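Local coordinates for protein lectin 2 (Agrocybe aegerita, PDB 4TQJ) that binds sugars as a lectin, with specificity for N-acetylglucosamine at the non-reducing end of glycans, at residues V22-D27 and G72-F77; I354-K359 and T394-A399. The protein carries 1 engineered substitution. All coordinates share one frame; numbering follows the deposited sequence.

Interaction 1: residues V22-D27 and G72-F77; sequences VGFGLD and GDIVGF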
# COMPACT_ATOMS: atom_id res chain seq x y z
N VAL A 22 -6.95 -8.04 -9.21
CA VAL A 22 -8.16 -7.33 -9.59
C VAL A 22 -8.89 -8.19 -10.60
O VAL A 22 -8.36 -8.52 -11.67
CB VAL A 22 -7.85 -5.93 -10.14
CG1 VAL A 22 -9.11 -5.28 -10.73
CG2 VAL A 22 -7.24 -5.05 -9.05
N GLY A 23 -10.10 -8.61 -10.24
CA GLY A 23 -10.90 -9.44 -11.11
C GLY A 23 -12.16 -8.75 -11.58
O GLY A 23 -12.92 -8.21 -10.76
N PHE A 24 -12.38 -8.73 -12.88
CA PHE A 24 -13.68 -8.34 -13.40
C PHE A 24 -14.51 -9.60 -13.52
O PHE A 24 -14.50 -10.27 -14.54
CB PHE A 24 -13.56 -7.63 -14.74
CG PHE A 24 -12.84 -6.31 -14.66
CD1 PHE A 24 -13.56 -5.13 -14.49
CD2 PHE A 24 -11.46 -6.26 -14.71
CE1 PHE A 24 -12.90 -3.91 -14.40
CE2 PHE A 24 -10.80 -5.05 -14.62
CZ PHE A 24 -11.51 -3.87 -14.46
N GLY A 25 -15.20 -9.95 -12.44
CA GLY A 25 -15.94 -11.20 -12.37
C GLY A 25 -17.30 -11.05 -13.04
O GLY A 25 -17.60 -10.02 -13.64
N LEU A 26 -18.12 -12.09 -12.93
CA LEU A 26 -19.43 -12.10 -13.58
C LEU A 26 -20.38 -11.07 -12.97
O LEU A 26 -21.24 -10.52 -13.66
CB LEU A 26 -20.05 -13.49 -13.49
CG LEU A 26 -19.26 -14.59 -14.18
CD1 LEU A 26 -19.85 -15.98 -13.85
CD2 LEU A 26 -19.20 -14.34 -15.70
N ASP A 27 -20.24 -10.81 -11.67
CA ASP A 27 -21.19 -9.97 -10.96
C ASP A 27 -20.60 -8.62 -10.55
O ASP A 27 -21.24 -7.84 -9.83
CB ASP A 27 -21.75 -10.69 -9.73
CG ASP A 27 -22.38 -12.05 -10.07
OD1 ASP A 27 -22.99 -12.21 -11.15
OD2 ASP A 27 -22.29 -12.95 -9.22
N GLY A 72 -5.05 3.19 -7.58
CA GLY A 72 -5.58 2.71 -8.84
C GLY A 72 -7.09 2.67 -8.92
O GLY A 72 -7.76 2.14 -8.05
N ASP A 73 -7.61 3.22 -10.01
CA ASP A 73 -9.03 3.31 -10.25
C ASP A 73 -9.43 2.30 -11.29
O ASP A 73 -8.59 1.88 -12.10
CB ASP A 73 -9.36 4.70 -10.78
CG ASP A 73 -8.78 5.80 -9.92
OD1 ASP A 73 -9.07 5.80 -8.71
OD2 ASP A 73 -8.02 6.63 -10.45
N ILE A 74 -10.70 1.92 -11.28
CA ILE A 74 -11.26 1.02 -12.28
C ILE A 74 -11.62 1.82 -13.51
O ILE A 74 -12.32 2.82 -13.42
CB ILE A 74 -12.54 0.35 -11.79
CG1 ILE A 74 -12.32 -0.29 -10.42
CG2 ILE A 74 -13.02 -0.68 -12.80
CD1 ILE A 74 -11.29 -1.36 -10.42
N VAL A 75 -11.14 1.37 -14.67
CA VAL A 75 -11.45 2.06 -15.92
C VAL A 75 -12.02 1.08 -16.93
O VAL A 75 -11.45 0.02 -17.18
CB VAL A 75 -10.20 2.72 -16.52
CG1 VAL A 75 -10.58 3.52 -17.75
CG2 VAL A 75 -9.48 3.59 -15.49
N GLY A 76 -13.17 1.43 -17.50
CA GLY A 76 -13.82 0.60 -18.49
C GLY A 76 -14.07 1.37 -19.76
O GLY A 76 -14.59 2.49 -19.73
N PHE A 77 -13.69 0.78 -20.89
CA PHE A 77 -13.99 1.36 -22.20
C PHE A 77 -15.27 0.70 -22.68
O PHE A 77 -15.23 -0.39 -23.24
CB PHE A 77 -12.84 1.12 -23.19
CG PHE A 77 -11.58 1.86 -22.84
CD1 PHE A 77 -11.24 3.03 -23.51
CD2 PHE A 77 -10.73 1.39 -21.85
CE1 PHE A 77 -10.08 3.72 -23.20
CE2 PHE A 77 -9.57 2.08 -21.52
CZ PHE A 77 -9.25 3.25 -22.19
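Phe24 and Ile74 meet between two neighbouring blades of a seven-bladed beta-propeller. Strand 20-25 belongs to the blade in which strands 20-25, 28-32 and 41-44 are completed by the C-terminal strand 395-399, and strand 73-77 belongs to the next blade. No hydrogen bond links the two segments. The contact is entirely apolar and buried.

Its tight part is the outer rim of the Phe24 ring. The two side chains pass alongside each other, pointing opposite ways. Methyl CG2 of Ile74 lies at the ring edge, close to the ring plane, and CE1 of Phe24 comes to 3.6 Å from it. The first torsion of Ile74 (chi1 -51°) sets CG1 beside the backbone N and CG2 anti to it, which brings CG2 to the ring.

The other branch of Ile74 makes the loose part. CD1 lies 4.5 Å from CG1 of Val22. Ile63 of strand 60-64 touches both Val22 and Ile74, and Phe47 packs on both Phe24 and Ile74. The interface between the blades is thus filled by more than these three side chains.

Beyond Phe24 the chain turns outward from the contact, and Asp27 is exposed to solvent there. Back at the ring, the second atom to reach CG2 of Ile74 is CZ of Phe24, at 3.9 Å.

Interaction 2: residues I354-K359 and T394-A399; sequences IGFGEK and TVCWMA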
# COMPACT_ATOMS: atom_id res chain seq x y z
N ILE A 354 2.12 -17.01 -9.28
CA ILE A 354 0.78 -17.29 -8.80
C ILE A 354 -0.06 -17.80 -9.97
O ILE A 354 0.05 -17.30 -11.09
CB ILE A 354 0.11 -16.07 -8.14
CG1 ILE A 354 -1.33 -16.40 -7.72
CG2 ILE A 354 0.11 -14.89 -9.09
CD1 ILE A 354 -2.00 -15.30 -6.88
N GLY A 355 -0.87 -18.81 -9.70
CA GLY A 355 -1.67 -19.43 -10.75
C GLY A 355 -3.09 -19.63 -10.29
O GLY A 355 -3.32 -20.21 -9.23
N PHE A 356 -4.05 -19.13 -11.07
CA PHE A 356 -5.46 -19.36 -10.80
C PHE A 356 -5.86 -20.66 -11.48
O PHE A 356 -6.07 -20.69 -12.69
CB PHE A 356 -6.32 -18.21 -11.35
CG PHE A 356 -6.00 -16.84 -10.75
CD1 PHE A 356 -5.11 -16.71 -9.70
CD2 PHE A 356 -6.59 -15.70 -11.26
CE1 PHE A 356 -4.82 -15.44 -9.16
CE2 PHE A 356 -6.30 -14.44 -10.74
CZ PHE A 356 -5.41 -14.32 -9.69
N GLY A 357 -5.94 -21.74 -10.70
CA GLY A 357 -6.14 -23.08 -11.24
C GLY A 357 -7.58 -23.50 -11.43
O GLY A 357 -8.48 -22.67 -11.53
N GLU A 358 -7.80 -24.81 -11.51
CA GLU A 358 -9.14 -25.34 -11.74
C GLU A 358 -10.06 -25.02 -10.56
O GLU A 358 -11.16 -24.53 -10.76
CB GLU A 358 -9.10 -26.86 -11.97
CG GLU A 358 -10.41 -27.45 -12.47
CD GLU A 358 -10.70 -27.13 -13.93
OE1 GLU A 358 -9.94 -26.37 -14.56
OE2 GLU A 358 -11.70 -27.66 -14.45
N LYS A 359 -9.59 -25.30 -9.36
CA LYS A 359 -10.39 -25.15 -8.15
C LYS A 359 -9.66 -24.37 -7.05
O LYS A 359 -10.24 -24.04 -6.02
CB LYS A 359 -10.77 -26.54 -7.60
CG LYS A 359 -11.13 -27.56 -8.68
CD LYS A 359 -12.24 -27.05 -9.61
CE LYS A 359 -13.63 -27.33 -9.06
NZ LYS A 359 -13.84 -28.79 -8.80
N THR A 394 -14.82 -13.18 -18.07
CA THR A 394 -14.18 -12.45 -16.98
C THR A 394 -12.80 -11.98 -17.41
O THR A 394 -12.23 -12.52 -18.36
CB THR A 394 -14.01 -13.32 -15.72
OG1 THR A 394 -13.20 -14.47 -16.03
CG2 THR A 394 -15.38 -13.76 -15.18
N VAL A 395 -12.28 -10.96 -16.73
CA VAL A 395 -10.91 -10.49 -16.92
C VAL A 395 -10.26 -10.45 -15.54
O VAL A 395 -10.88 -10.00 -14.58
CB VAL A 395 -10.88 -9.06 -17.50
CG1 VAL A 395 -9.44 -8.63 -17.79
CG2 VAL A 395 -11.74 -8.97 -18.72
N CYS A 396 -9.04 -10.96 -15.44
CA CYS A 396 -8.28 -10.83 -14.20
C CYS A 396 -6.92 -10.25 -14.47
O CYS A 396 -6.25 -10.63 -15.44
CB CYS A 396 -8.06 -12.18 -13.53
SG CYS A 396 -9.50 -12.86 -12.82
N TRP A 397 -6.49 -9.37 -13.59
CA TRP A 397 -5.18 -8.76 -13.70
C TRP A 397 -4.52 -8.77 -12.33
O TRP A 397 -5.20 -8.77 -11.29
CB TRP A 397 -5.31 -7.29 -14.11
CG TRP A 397 -6.01 -6.96 -15.41
CD1 TRP A 397 -7.12 -6.19 -15.56
CD2 TRP A 397 -5.59 -7.33 -16.74
NE1 TRP A 397 -7.44 -6.06 -16.89
CE2 TRP A 397 -6.52 -6.75 -17.64
CE3 TRP A 397 -4.54 -8.10 -17.25
CZ2 TRP A 397 -6.42 -6.92 -19.01
CZ3 TRP A 397 -4.45 -8.27 -18.62
CH2 TRP A 397 -5.38 -7.69 -19.49
N MET A 398 -3.19 -8.77 -12.31
CA MET A 398 -2.47 -8.33 -11.13
C MET A 398 -2.23 -6.83 -11.30
O MET A 398 -2.02 -6.36 -12.42
CB MET A 398 -1.14 -9.07 -10.98
CG MET A 398 -1.28 -10.60 -10.90
SD MET A 398 -2.32 -11.17 -9.53
CE MET A 398 -1.48 -10.48 -8.11
N ALA A 399 -2.27 -6.08 -10.20
CA ALA A 399 -2.01 -4.64 -10.22
C ALA A 399 -1.63 -4.15 -8.82
O ALA A 399 -2.01 -4.76 -7.84
CB ALA A 399 -3.23 -3.88 -10.72
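Ile354 faces Met398 and Phe356 faces Cys396 across strands 354-356 and 395-399, which run nearly antiparallel (165°) with axes 10.6 Å apart. That spacing is too wide for backbone pairing. The two strands lie in separate, adjacent blades of the beta-propeller, and side chains alone bridge them. Strand 352-356 is in the last blade built from one continuous run of chain, strands 339-343 to 376-379. Strand 395-399 comes from the C-terminal end and joins the sheet of strands 20-25, 28-32 and 41-44.

Phe356 is central. Its CE2 corner points at Cys396 and lies 4.0 Å from Cys396 CB. The sulfur of Cys396 is beside the ring and not over it. SG stands 5.3 Å from the ring centroid and 80° off the normal, a sulfur-aromatic contact at the edge. Methyl CD1 of Ile354, two residues earlier on the same strand, meets another part of the ring rim in the ring plane. Phe341 of strand 339-343 also meets this ring, with the planes at about 55°.

Met398 makes looser contacts. Its side chain is curled, with all three torsions near -58°, and this turns the sulfur toward the other blade. SD reaches two partners, 4.4 Å from CZ of Phe356 and 4.5 Å from CG2 of Ile354. It approaches the ring obliquely. The other sulfur comes nearer to the ring rim: SG of Cys396 is 4.1 Å from CE2 of Phe356.

How the interactions relate
From the N terminus, interaction 1 comes first. It closes a loop of 44 residues and ties strand 20-25 to the following blade, through strand 73-77. Interaction 2 opens much later and closes a loop of 34 residues near the C terminus. The two are in series and neither nest nor cross. They share one sheet: strand 395-399 pairs antiparallel with strand 20-25, with probable hydrogen bonds from Phe24 N to Val395 O and from Trp397 N to Val22 O. This is the propeller closure often called molecular Velcro. Interactions 1 and 2 attach this blade to its two neighbours in the ring.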